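Local coordinates for protein 3-isopropylmalate dehydratase small subunit (Campylobacter jejuni, PDB 3Q3W) that catalyses, as the small subunit of isopropylmalate isomerase, the interconversion of 2-isopropylmalate and 3-isopropylmalate through 2-isopropylmaleate, at residues F41-F46 with D54-L59; L59-D62 with N66-E69. All coordinates share one frame; numbering follows the deposited sequence.

Contact 1 (F41-F46 with D54-L59)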
loop_
_atom_site.group_PDB
_atom_site.type_symbol
_atom_site.label_atom_id
_atom_site.label_comp_id
_atom_site.label_asym_id
_atom_site.label_seq_id
_atom_site.Cartn_x
_atom_site.Cartn_y
_atom_site.Cartn_z
ATOM N N PHE A 41 12.754 -6.555 1.549
ATOM C CA PHE A 41 12.789 -5.395 2.379
ATOM C C PHE A 41 11.567 -5.330 3.278
ATOM O O PHE A 41 11.341 -4.336 3.939
ATOM C CB PHE A 41 12.915 -4.150 1.501
ATOM C CG PHE A 41 14.181 -4.154 0.637
ATOM C CD1 PHE A 41 15.364 -3.704 1.150
ATOM C CD2 PHE A 41 14.174 -4.685 -0.643
ATOM C CE1 PHE A 41 16.555 -3.744 0.396
ATOM C CE2 PHE A 41 15.369 -4.723 -1.391
ATOM C CZ PHE A 41 16.537 -4.257 -0.854
ATOM N N GLY A 42 10.751 -6.370 3.287
ATOM C CA GLY A 42 9.481 -6.258 3.996
ATOM C C GLY A 42 9.639 -6.031 5.483
ATOM O O GLY A 42 8.827 -5.389 6.110
ATOM N N LYS A 43 10.656 -6.621 6.074
ATOM C CA LYS A 43 10.883 -6.455 7.518
ATOM C C LYS A 43 11.142 -5.014 7.933
ATOM O O LYS A 43 10.915 -4.645 9.102
ATOM C CB LYS A 43 12.008 -7.370 7.985
ATOM C CG LYS A 43 12.288 -7.364 9.453
ATOM C CD LYS A 43 13.423 -8.396 9.828
ATOM C CE LYS A 43 13.596 -8.466 11.372
ATOM N NZ LYS A 43 14.358 -9.685 11.830
ATOM N N HIS A 44 11.606 -4.197 6.987
ATOM C CA HIS A 44 11.931 -2.806 7.259
ATOM C C HIS A 44 10.804 -1.859 6.939
ATOM O O HIS A 44 10.909 -0.688 7.162
ATOM C CB HIS A 44 13.137 -2.442 6.427
ATOM C CG HIS A 44 14.233 -3.424 6.549
ATOM N ND1 HIS A 44 14.639 -3.929 7.768
ATOM C CD2 HIS A 44 14.995 -4.031 5.610
ATOM C CE1 HIS A 44 15.625 -4.786 7.569
ATOM N NE2 HIS A 44 15.848 -4.874 6.273
ATOM N N LEU A 45 9.697 -2.362 6.416
ATOM C CA LEU A 45 8.638 -1.489 6.075
ATOM C C LEU A 45 8.140 -0.790 7.323
ATOM O O LEU A 45 7.882 -1.434 8.333
ATOM C CB LEU A 45 7.492 -2.295 5.445
ATOM C CG LEU A 45 6.252 -1.502 5.107
ATOM C CD1 LEU A 45 6.496 -0.563 3.925
ATOM C CD2 LEU A 45 5.117 -2.506 4.814
ATOM N N PHE A 46 7.898 0.503 7.183
ATOM C CA PHE A 46 7.375 1.354 8.244
ATOM C C PHE A 46 8.175 1.299 9.541
ATOM O O PHE A 46 7.651 1.526 10.631
ATOM C CB PHE A 46 5.864 1.085 8.471
ATOM C CG PHE A 46 5.008 1.508 7.332
ATOM C CD1 PHE A 46 5.053 2.802 6.867
ATOM C CD2 PHE A 46 4.112 0.627 6.747
ATOM C CE1 PHE A 46 4.231 3.225 5.779
ATOM C CE2 PHE A 46 3.312 1.032 5.687
ATOM C CZ PHE A 46 3.360 2.353 5.226
ATOM N N ASP A 54 15.767 -0.627 18.302
ATOM C CA ASP A 54 16.605 -0.421 17.110
ATOM C C ASP A 54 17.003 -1.687 16.346
ATOM O O ASP A 54 17.731 -1.582 15.376
ATOM C CB ASP A 54 17.893 0.298 17.511
ATOM C CG ASP A 54 17.619 1.462 18.413
ATOM O OD1 ASP A 54 16.724 2.275 18.043
ATOM O OD2 ASP A 54 18.252 1.541 19.487
ATOM N N LYS A 55 16.578 -2.863 16.795
ATOM C CA LYS A 55 16.885 -4.134 16.133
ATOM C C LYS A 55 15.616 -4.819 15.613
ATOM O O LYS A 55 15.561 -6.047 15.473
ATOM C CB LYS A 55 17.610 -5.077 17.114
ATOM C CG LYS A 55 18.794 -4.441 17.889
ATOM C CD LYS A 55 19.977 -4.121 16.975
ATOM C CE LYS A 55 21.081 -3.352 17.697
ATOM N NZ LYS A 55 21.283 -3.809 19.113
ATOM N N GLU A 56 14.580 -4.042 15.317
ATOM C CA GLU A 56 13.394 -4.607 14.713
ATOM C C GLU A 56 12.869 -5.822 15.446
ATOM O O GLU A 56 12.439 -6.783 14.819
ATOM C CB GLU A 56 13.681 -4.949 13.233
ATOM C CG GLU A 56 14.178 -3.732 12.432
ATOM C CD GLU A 56 14.377 -4.029 10.982
ATOM O OE1 GLU A 56 15.082 -5.011 10.653
ATOM O OE2 GLU A 56 13.863 -3.248 10.163
ATOM N N SER A 57 12.903 -5.790 16.766
ATOM C CA SER A 57 12.423 -6.950 17.576
ATOM C C SER A 57 11.267 -6.662 18.568
ATOM O O SER A 57 10.758 -7.617 19.176
ATOM C CB SER A 57 13.560 -7.518 18.395
ATOM O OG SER A 57 14.124 -6.475 19.170
ATOM N N VAL A 58 10.915 -5.392 18.758
ATOM C CA VAL A 58 9.873 -4.973 19.735
ATOM C C VAL A 58 8.854 -4.132 18.993
ATOM O O VAL A 58 9.172 -3.030 18.491
ATOM C CB VAL A 58 10.485 -4.172 20.949
ATOM C CG1 VAL A 58 9.379 -3.672 21.943
ATOM C CG2 VAL A 58 11.593 -4.978 21.689
ATOM N N LEU A 59 7.612 -4.628 18.920
ATOM C CA LEU A 59 6.626 -3.985 18.113
ATOM C C LEU A 59 5.974 -2.788 18.819
ATOM O O LEU A 59 5.593 -2.850 20.018
ATOM C CB LEU A 59 5.534 -4.974 17.730
ATOM C CG LEU A 59 5.893 -6.229 16.930
ATOM C CD1 LEU A 59 4.584 -7.053 16.562
ATOM C CD2 LEU A 59 6.682 -5.861 15.679
HETATM O O HOH W 1 14.034 -9.212 14.323
#
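H44 and E56 form a histidine-carboxylate hydrogen bond that joins the loops before and after the short helix 47-50 in the aconitase C-terminal-type domain. H44 ends the 3-10 turn 42-44, and its N donates to F41 O (3.1 Å). The polar core of the contact is the bond from H44 ND1 to E56 OE2, 2.6 Å long and nearly straight at 171°. OE2 receives it through its syn lone pair, and the carboxylate lies almost coplanar with the imidazole, 14° apart, at the ring edge. A straight bond in the ring plane probably limits the rotation of both flat groups. E56 reaches the ring because its chain runs extended beyond CG, with chi2 at -176°. F32 stacks on the imidazole and also touches E56, while Y51 touches E56 and bonds through its hydroxyl to K43 O.

Van der Waals contact comes from K43. Its extended chain crosses the glutamate at a slant, K43 CE lying 3.8 Å from E56 OE1. The ammonium does not meet the carboxylate: K43 NZ stays 4.9 Å from E56 OE1, an electrostatic attraction at most. Instead, a water bridges the loops, accepting from K43 NZ at 2.6 Å and donating to E56 O at 2.9 Å.

Contact 2 (L59-D62 with N66-E69)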
loop_
_atom_site.group_PDB
_atom_site.type_symbol
_atom_site.label_atom_id
_atom_site.label_comp_id
_atom_site.label_asym_id
_atom_site.label_seq_id
_atom_site.Cartn_x
_atom_site.Cartn_y
_atom_site.Cartn_z
ATOM N N LEU A 59 7.612 -4.628 18.920
ATOM C CA LEU A 59 6.626 -3.985 18.113
ATOM C C LEU A 59 5.974 -2.788 18.819
ATOM O O LEU A 59 5.593 -2.850 20.018
ATOM C CB LEU A 59 5.534 -4.974 17.730
ATOM C CG LEU A 59 5.893 -6.229 16.930
ATOM C CD1 LEU A 59 4.584 -7.053 16.562
ATOM C CD2 LEU A 59 6.682 -5.861 15.679
ATOM N N ASN A 60 5.833 -1.711 18.082
ATOM C CA ASN A 60 4.928 -0.620 18.510
ATOM C C ASN A 60 3.463 -1.068 18.299
ATOM O O ASN A 60 2.944 -0.958 17.190
ATOM C CB ASN A 60 5.221 0.681 17.735
ATOM C CG ASN A 60 4.403 1.910 18.237
ATOM O OD1 ASN A 60 3.405 1.791 18.980
ATOM N ND2 ASN A 60 4.865 3.095 17.854
HETATM N N MSE A 61 2.786 -1.541 19.353
HETATM C CA MSE A 61 1.372 -1.953 19.201
HETATM C C MSE A 61 0.364 -0.845 18.897
HETATM O O MSE A 61 -0.776 -1.141 18.569
HETATM C CB MSE A 61 0.879 -2.779 20.380
HETATM C CG MSE A 61 1.715 -4.042 20.649
HETATM SE SE MSE A 61 1.661 -5.197 19.066
HETATM C CE MSE A 61 -0.155 -5.666 19.034
ATOM N N ASP A 62 0.770 0.412 18.942
ATOM C CA ASP A 62 -0.095 1.492 18.478
ATOM C C ASP A 62 -0.064 1.679 16.969
ATOM O O ASP A 62 -0.809 2.490 16.449
ATOM C CB ASP A 62 0.261 2.841 19.141
ATOM C CG ASP A 62 -0.932 3.789 19.204
ATOM O OD1 ASP A 62 -2.089 3.325 19.324
ATOM O OD2 ASP A 62 -0.710 5.003 19.158
ATOM N N ASN A 66 0.662 -3.857 13.230
ATOM C CA ASN A 66 1.132 -4.780 14.249
ATOM C C ASN A 66 0.014 -5.548 15.000
ATOM O O ASN A 66 0.271 -6.565 15.675
ATOM C CB ASN A 66 2.051 -4.033 15.263
ATOM C CG ASN A 66 3.437 -3.685 14.675
ATOM O OD1 ASN A 66 3.887 -4.321 13.734
ATOM N ND2 ASN A 66 4.063 -2.633 15.176
ATOM N N LYS A 67 -1.227 -5.063 14.904
ATOM C CA LYS A 67 -2.350 -5.648 15.643
ATOM C C LYS A 67 -2.884 -6.951 15.027
ATOM O O LYS A 67 -2.917 -7.140 13.779
ATOM C CB LYS A 67 -3.467 -4.587 15.799
ATOM C CG LYS A 67 -3.056 -3.351 16.561
ATOM C CD LYS A 67 -4.194 -2.390 16.758
ATOM C CE LYS A 67 -3.749 -1.060 17.410
ATOM N NZ LYS A 67 -3.567 -1.162 18.882
ATOM N N LYS A 68 -3.359 -7.857 15.869
ATOM C CA LYS A 68 -3.898 -9.109 15.342
ATOM C C LYS A 68 -4.973 -8.877 14.307
ATOM O O LYS A 68 -5.029 -9.630 13.334
ATOM C CB LYS A 68 -4.435 -10.039 16.440
ATOM C CG LYS A 68 -3.298 -10.721 17.222
ATOM C CD LYS A 68 -3.620 -12.105 17.679
ATOM C CE LYS A 68 -2.697 -12.573 18.852
ATOM N NZ LYS A 68 -1.787 -13.555 18.256
ATOM N N GLU A 69 -5.818 -7.842 14.473
ATOM C CA GLU A 69 -6.948 -7.645 13.540
ATOM C C GLU A 69 -6.424 -7.339 12.143
ATOM O O GLU A 69 -7.102 -7.599 11.133
ATOM C CB GLU A 69 -7.864 -6.526 14.029
ATOM C CG GLU A 69 -8.656 -6.907 15.262
ATOM C CD GLU A 69 -7.871 -6.850 16.571
ATOM O OE1 GLU A 69 -6.713 -6.304 16.650
ATOM O OE2 GLU A 69 -8.437 -7.362 17.532
#
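A side-chain-to-backbone contact at the surface joins L59-D62 to N66-E69, two parts of the long loop between helix 47-50 and strand 73-78. Three residues separate them, and the chain doubles back so that N66 and K67 each donate to a carbonyl of the first segment. N66 ND2 bonds to N60 O at 2.8 Å, nearly straight at 170°. The acceptor lies in the amide plane of N66, yet the donor stands above the carbonyl plane of N60, 56° out of it. R50 O takes another hydrogen bond from the same ND2, so the amide nitrogen ties this loop back to the end of helix 47-50.

One residue further on, K67 NZ reaches M61 O at 2.8 Å. Beyond CG the lysine is extended until its last torsion, where chi4 of -79° bends the ammonium onto the oxygen. Inside the first segment, N60 OD1 accepts from D62 N at 3.0 Å, an Asx turn that probably helps set the backbone around those carbonyls.

Apolar groups flank N66: L59 packs by the amide, CD2 3.7 Å from N66 OD1, and the bent selenomethionine M61 brings SE to 4.0 Å from N66 CB, with CE near the main-chain O. K67 thus brings its charge to a neutral carbonyl; D62 OD1, 4.7 Å from K67 NZ, probably adds attraction without a salt bridge, and neutral-amide and charge-dipole hydrogen bonds hold the turn.

In the fold
Both contacts belong to the surface, each centred about 17 Å from the centre of the chain and on the same side of it, with their own centres about 12 Å apart. L59 is common to their segments, but it takes part in the packing of contact 2 alone. Contact 1 spans helix 47-50 and joins the loops before and after it; contact 2 lies wholly within the loop that leads on to strand 73-78. The chemistry differs accordingly: the first relies on two side chains meeting and a bridging water, the second on side chains gripping main-chain carbonyls. R50 relates them, its guanidinium serving carbonyls of 41-46 and its backbone pairing with N60.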